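PDB 4CD8: endo-beta-1,4-mannanase from Alicyclobacillus acidocaldarius, which hydrolyses internal beta-1,4-mannosidic linkages of mannan-type polysaccharides as a family GH113 glycoside hydrolase with a TIM-barrel fold. Local coordinates for residues T154-E159 / V189-A194; G53-P58 / G105-E110. All coordinates share one frame; numbering follows the deposited sequence.

Running from the N terminus, 53-58, the end of strand 46-55 and the turn after it, is joined by contact 2 to 105-110; the loop so closed holds helix 73-85 and strand 89-98. Contact 1 opens only afterwards: 154-159, beyond strand 145-150, meets 189-194, beyond strand 176-182, and this second loop encloses most of helix 159-172. The two loops follow one another in series, neither crossing nor nesting. The centres of the two contacts are about 18 Å apart, yet the contacts touch through T154, whose OG1 is 2.6 Å from I107 O, probably a hydrogen bond. Together they link the ends of four successive barrel strands, 46-55, 89-98, 145-150 and 176-182.

Contact 1 of 2, residues T154-E159 / V189-A194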
loop_
_atom_site.group_PDB
_atom_site.type_symbol
_atom_site.label_atom_id
_atom_site.label_comp_id
_atom_site.label_asym_id
_atom_site.label_seq_id
_atom_site.Cartn_x
_atom_site.Cartn_y
_atom_site.Cartn_z
ATOM N N THR A 154 -0.534 0.903 16.414
ATOM C CA THR A 154 -0.909 0.387 17.716
ATOM C C THR A 154 -0.860 -1.132 17.815
ATOM O O THR A 154 -0.754 -1.652 18.931
ATOM C CB THR A 154 -2.301 0.842 18.167
ATOM O OG1 THR A 154 -3.238 0.664 17.094
ATOM C CG2 THR A 154 -2.242 2.310 18.635
ATOM N N ALA A 155 -1.029 -1.811 16.677
ATOM C CA ALA A 155 -1.026 -3.277 16.678
ATOM C C ALA A 155 0.402 -3.847 16.726
ATOM O O ALA A 155 0.614 -4.957 17.211
ATOM C CB ALA A 155 -1.767 -3.801 15.472
ATOM N N GLU A 156 1.346 -3.074 16.218
ATOM C CA GLU A 156 2.733 -3.527 16.065
ATOM C C GLU A 156 3.388 -4.104 17.324
ATOM O O GLU A 156 4.056 -5.148 17.230
ATOM C CB GLU A 156 3.573 -2.451 15.402
ATOM C CG GLU A 156 3.340 -2.338 13.906
ATOM C CD GLU A 156 3.812 -1.009 13.287
ATOM O OE1 GLU A 156 4.492 -0.219 13.992
ATOM O OE2 GLU A 156 3.516 -0.791 12.070
ATOM N N PRO A 157 3.172 -3.509 18.507
ATOM C CA PRO A 157 3.791 -4.089 19.721
ATOM C C PRO A 157 3.295 -5.480 20.106
ATOM O O PRO A 157 3.925 -6.114 20.931
ATOM C CB PRO A 157 3.491 -3.069 20.824
ATOM C CG PRO A 157 3.138 -1.822 20.112
ATOM C CD PRO A 157 2.603 -2.178 18.767
ATOM N N HIS A 158 2.186 -5.933 19.515
ATOM C CA HIS A 158 1.634 -7.278 19.766
ATOM C C HIS A 158 2.340 -8.246 18.839
ATOM O O HIS A 158 1.777 -8.767 17.902
ATOM C CB HIS A 158 0.112 -7.240 19.592
ATOM C CG HIS A 158 -0.516 -6.216 20.469
ATOM N ND1 HIS A 158 -0.887 -6.484 21.767
ATOM C CD2 HIS A 158 -0.779 -4.899 20.262
ATOM C CE1 HIS A 158 -1.363 -5.374 22.320
ATOM N NE2 HIS A 158 -1.297 -4.403 21.430
ATOM N N GLU A 159 3.610 -8.487 19.171
ATOM C CA GLU A 159 4.530 -9.164 18.277
ATOM C C GLU A 159 4.148 -10.637 18.055
ATOM O O GLU A 159 4.115 -11.115 16.929
ATOM C CB GLU A 159 5.952 -9.060 18.849
ATOM C CG GLU A 159 7.053 -9.434 17.877
ATOM C CD GLU A 159 8.384 -9.627 18.568
ATOM O OE1 GLU A 159 8.602 -9.039 19.651
ATOM O OE2 GLU A 159 9.193 -10.397 18.027
ATOM N N VAL A 189 9.487 -1.508 14.211
ATOM C CA VAL A 189 8.820 -2.782 14.055
ATOM C C VAL A 189 9.806 -3.902 14.439
ATOM O O VAL A 189 10.985 -3.877 14.038
ATOM C CB VAL A 189 8.364 -2.969 12.611
ATOM C CG1 VAL A 189 7.934 -4.422 12.313
ATOM C CG2 VAL A 189 7.214 -2.029 12.315
ATOM N N ARG A 190 9.321 -4.856 15.225
ATOM C CA ARG A 190 10.174 -5.886 15.783
ATOM C C ARG A 190 10.019 -7.260 15.145
ATOM O O ARG A 190 10.690 -8.202 15.594
ATOM C CB ARG A 190 9.944 -5.978 17.298
ATOM C CG ARG A 190 10.195 -4.699 18.072
ATOM C CD ARG A 190 11.610 -4.194 17.980
ATOM N NE ARG A 190 12.573 -5.134 18.571
ATOM C CZ ARG A 190 12.933 -5.099 19.854
ATOM N NH1 ARG A 190 12.397 -4.195 20.681
ATOM N NH2 ARG A 190 13.840 -5.972 20.330
ATOM N N PHE A 191 9.191 -7.378 14.110
ATOM C CA PHE A 191 8.950 -8.666 13.459
ATOM C C PHE A 191 9.340 -8.670 11.968
ATOM O O PHE A 191 8.837 -9.488 11.209
ATOM C CB PHE A 191 7.509 -9.128 13.705
ATOM C CG PHE A 191 6.462 -8.117 13.297
ATOM C CD1 PHE A 191 6.017 -8.059 11.988
ATOM C CD2 PHE A 191 5.884 -7.276 14.243
ATOM C CE1 PHE A 191 5.033 -7.168 11.594
ATOM C CE2 PHE A 191 4.875 -6.352 13.859
ATOM C CZ PHE A 191 4.481 -6.293 12.536
ATOM N N TRP A 192 10.282 -7.804 11.558
ATOM C CA TRP A 192 10.705 -7.788 10.163
ATOM C C TRP A 192 11.313 -9.128 9.715
ATOM O O TRP A 192 11.245 -9.464 8.551
ATOM C CB TRP A 192 11.719 -6.683 9.857
ATOM C CG TRP A 192 11.207 -5.257 9.911
ATOM C CD1 TRP A 192 11.756 -4.254 10.606
ATOM C CD2 TRP A 192 10.058 -4.687 9.201
ATOM N NE1 TRP A 192 11.052 -3.070 10.373
ATOM C CE2 TRP A 192 10.031 -3.319 9.509
ATOM C CE3 TRP A 192 9.135 -5.192 8.297
ATOM C CZ2 TRP A 192 9.053 -2.466 9.004
ATOM C CZ3 TRP A 192 8.144 -4.363 7.810
ATOM C CH2 TRP A 192 8.114 -3.002 8.164
ATOM N N ASP A 193 11.912 -9.865 10.645
ATOM C CA ASP A 193 12.411 -11.188 10.281
ATOM C C ASP A 193 11.343 -12.160 9.768
ATOM O O ASP A 193 11.657 -13.125 9.072
ATOM C CB ASP A 193 13.137 -11.803 11.478
ATOM C CG ASP A 193 12.227 -11.985 12.671
ATOM O OD1 ASP A 193 11.856 -10.975 13.291
ATOM O OD2 ASP A 193 11.816 -13.101 12.988
ATOM N N ALA A 194 10.071 -11.906 10.056
ATOM C CA ALA A 194 8.997 -12.771 9.649
ATOM C C ALA A 194 8.488 -12.474 8.263
ATOM O O ALA A 194 7.671 -13.201 7.763
ATOM C CB ALA A 194 7.850 -12.726 10.666
HETATM O O HOH W 1 6.752 -4.552 16.562
#
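The carbonyl oxygen of E156 receives a hydrogen bond from a water, with E156 O 2.8 Å from the water oxygen, and the same water accepts from the backbone N-H of R190. It bridges the two backbones. E156 O also lies in the plane of the F191 ring, at its edge, with CE2 of F191 3.7 Å from that oxygen. V189 CG1 sits over the centre of one face of this ring, 3.8 Å above its plane.

The extended side chain of E156 crosses V189 at about a right angle, and its carboxylate meets the methyl CG2 of V189, OE1 of E156 to CG2 of V189 being 3.7 Å. That buried carboxylate is engaged at both oxygens, OE1 in a salt bridge with R185 and OE2 in a hydrogen bond with Y179. In the conformer described, E159 has CG anti to the backbone N (chi1 -166°), which brings CG against F191 CB, near the plane of the ring at its edge; its carboxylate lies beside R190, OE1 near CB and OE2 3.6 Å from the backbone O of R190, while OE2 pairs with R163.

F191 stacks on W162 and packs against R163 and I166 of helix 159-172, whereas E156 and V189 both rest on C181 of strand 176-182.

Contact 2 of 2, residues G53-P58 / G105-E110; sequences GLMEHP and GEIRFE
A single backbone hydrogen bond and a small apolar cluster join the end of strand 46-55 and the turn after it, through M55 and P58, to I107, R108 and F109 in the loop between strand 89-98 and helix 120-140. The bond runs from R108 N to P58 O, 3.0 Å with an N-H...O angle of 156°, and the donor stands above the carbonyl plane, 38° out of it. The backbones come close here, the CA atoms of P58 and I107 lying 4.5 Å apart.

Carbon atoms also crowd this oxygen: CB of I107 is 3.4 Å from P58 O, and CZ of F109 approaches it obliquely. The proline ring adds its CB, 4.2 Å from CG2 of I107.

M55 supplies the rest. Its side chain crosses that of I107 at about a right angle, and a bend at chi3 (69°) sets the terminal methyl CE against I107 and F109. There CE meets CG2 of I107 at 3.9 Å, with CD1 of the same residue only slightly farther off, and CZ of F109 at 4.2 Å. The methyl thus touches both branches of the isoleucine and the tip of the phenylalanine.

Helix 120-140 borders this cluster, since W123 touches M55, I107 and F109, and W120 packs on I107 and meets F109 edge-to-face. C98 of strand 89-98 lies against both P58 and I107. Strand 46-55 is itself paired with strand 89-98 through backbone bonds such as those of M55 with N97 and R99.

The side chain of I107 is about 12 Å from the bound mannose and from the bound imidazole inhibitor, so the contact lies outside the sugar pocket. It joins segments at the C-terminal ends of two adjacent parallel strands, the end of a TIM barrel that carries the active site.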
loop_
_atom_site.group_PDB
_atom_site.type_symbol
_atom_site.label_atom_id
_atom_site.label_comp_id
_atom_site.label_asym_id
_atom_site.label_seq_id
_atom_site.Cartn_x
_atom_site.Cartn_y
_atom_site.Cartn_z
ATOM N N GLY A 53 -11.473 -3.619 4.330
ATOM C CA GLY A 53 -12.554 -4.036 5.200
ATOM C C GLY A 53 -12.873 -2.935 6.189
ATOM O O GLY A 53 -12.111 -1.977 6.324
ATOM N N LEU A 54 -14.029 -3.040 6.846
ATOM C CA LEU A 54 -14.483 -1.977 7.730
ATOM C C LEU A 54 -14.715 -2.471 9.148
ATOM O O LEU A 54 -15.404 -3.466 9.384
ATOM C CB LEU A 54 -15.778 -1.324 7.210
ATOM C CG LEU A 54 -15.673 -0.535 5.904
ATOM C CD1 LEU A 54 -17.064 -0.083 5.446
ATOM C CD2 LEU A 54 -14.750 0.671 6.096
ATOM N N MET A 55 -14.145 -1.724 10.075
ATOM C CA MET A 55 -14.401 -1.894 11.468
ATOM C C MET A 55 -15.480 -0.942 11.862
ATOM O O MET A 55 -15.462 0.231 11.490
ATOM C CB MET A 55 -13.162 -1.638 12.300
ATOM C CG MET A 55 -12.193 -2.806 12.199
ATOM S SD MET A 55 -10.552 -2.436 12.828
ATOM C CE MET A 55 -10.918 -2.292 14.593
ATOM N N GLU A 56 -16.391 -1.487 12.636
ATOM C CA GLU A 56 -17.509 -0.773 13.157
ATOM C C GLU A 56 -17.005 0.384 14.065
ATOM O O GLU A 56 -17.478 1.509 13.962
ATOM C CB GLU A 56 -18.378 -1.802 13.891
ATOM C CG GLU A 56 -19.717 -1.287 14.338
ATOM C CD GLU A 56 -20.830 -1.389 13.310
ATOM O OE1 GLU A 56 -20.640 -1.882 12.168
ATOM O OE2 GLU A 56 -21.947 -0.978 13.714
ATOM N N HIS A 57 -16.007 0.151 14.903
ATOM C CA HIS A 57 -15.392 1.250 15.641
ATOM C C HIS A 57 -14.012 0.729 15.981
ATOM O O HIS A 57 -13.740 -0.456 15.813
ATOM C CB HIS A 57 -16.170 1.627 16.934
ATOM C CG HIS A 57 -17.311 2.602 16.746
ATOM N ND1 HIS A 57 -17.133 3.934 16.420
ATOM C CD2 HIS A 57 -18.648 2.439 16.913
ATOM C CE1 HIS A 57 -18.309 4.533 16.355
ATOM N NE2 HIS A 57 -19.246 3.651 16.657
ATOM N N PRO A 58 -13.140 1.610 16.455
ATOM C CA PRO A 58 -11.711 1.282 16.636
ATOM C C PRO A 58 -11.398 0.435 17.865
ATOM O O PRO A 58 -10.299 -0.107 17.945
ATOM C CB PRO A 58 -11.035 2.644 16.741
ATOM C CG PRO A 58 -12.097 3.561 17.219
ATOM C CD PRO A 58 -13.376 3.053 16.637
ATOM N N GLY A 105 -4.123 2.937 12.240
ATOM C CA GLY A 105 -2.968 2.928 13.138
ATOM C C GLY A 105 -3.249 3.283 14.584
ATOM O O GLY A 105 -2.348 3.298 15.419
ATOM N N GLU A 106 -4.514 3.591 14.896
ATOM C CA GLU A 106 -4.907 3.993 16.249
ATOM C C GLU A 106 -5.980 3.099 16.866
ATOM O O GLU A 106 -6.502 3.391 17.942
ATOM C CB GLU A 106 -5.392 5.471 16.225
ATOM C CG GLU A 106 -4.243 6.457 16.273
ATOM C CD GLU A 106 -4.670 7.896 16.011
ATOM O OE1 GLU A 106 -5.880 8.245 16.165
ATOM O OE2 GLU A 106 -3.767 8.675 15.635
ATOM N N ILE A 107 -6.263 1.949 16.247
ATOM C CA ILE A 107 -7.184 0.998 16.873
ATOM C C ILE A 107 -6.637 0.516 18.207
ATOM O O ILE A 107 -5.430 0.443 18.417
ATOM C CB ILE A 107 -7.567 -0.162 15.950
ATOM C CG1 ILE A 107 -6.399 -1.087 15.651
ATOM C CG2 ILE A 107 -8.147 0.416 14.667
ATOM C CD1 ILE A 107 -6.836 -2.361 14.953
ATOM N N ARG A 108 -7.530 0.277 19.153
ATOM C CA ARG A 108 -7.107 -0.103 20.490
ATOM C C ARG A 108 -8.203 -0.808 21.249
ATOM O O ARG A 108 -9.357 -0.477 21.093
ATOM C CB ARG A 108 -6.625 1.127 21.285
ATOM C CG ARG A 108 -6.173 0.777 22.687
ATOM C CD ARG A 108 -5.301 1.851 23.280
ATOM N NE ARG A 108 -4.047 1.974 22.539
ATOM C CZ ARG A 108 -2.931 2.505 23.032
ATOM N NH1 ARG A 108 -2.899 2.952 24.285
ATOM N NH2 ARG A 108 -1.842 2.587 22.265
ATOM N N PHE A 109 -7.808 -1.749 22.117
ATOM C CA PHE A 109 -8.743 -2.610 22.863
ATOM C C PHE A 109 -8.556 -2.546 24.363
ATOM O O PHE A 109 -7.445 -2.352 24.847
ATOM C CB PHE A 109 -8.637 -4.024 22.345
ATOM C CG PHE A 109 -8.962 -4.080 20.900
ATOM C CD1 PHE A 109 -10.271 -4.095 20.503
ATOM C CD2 PHE A 109 -7.975 -3.923 19.941
ATOM C CE1 PHE A 109 -10.593 -4.025 19.175
ATOM C CE2 PHE A 109 -8.288 -3.862 18.601
ATOM C CZ PHE A 109 -9.611 -3.906 18.221
ATOM N N GLU A 110 -9.679 -2.686 25.087
ATOM C CA GLU A 110 -9.712 -2.661 26.561
ATOM C C GLU A 110 -8.843 -3.748 27.199
ATOM O O GLU A 110 -8.284 -3.547 28.285
ATOM C CB GLU A 110 -11.164 -2.809 27.065
#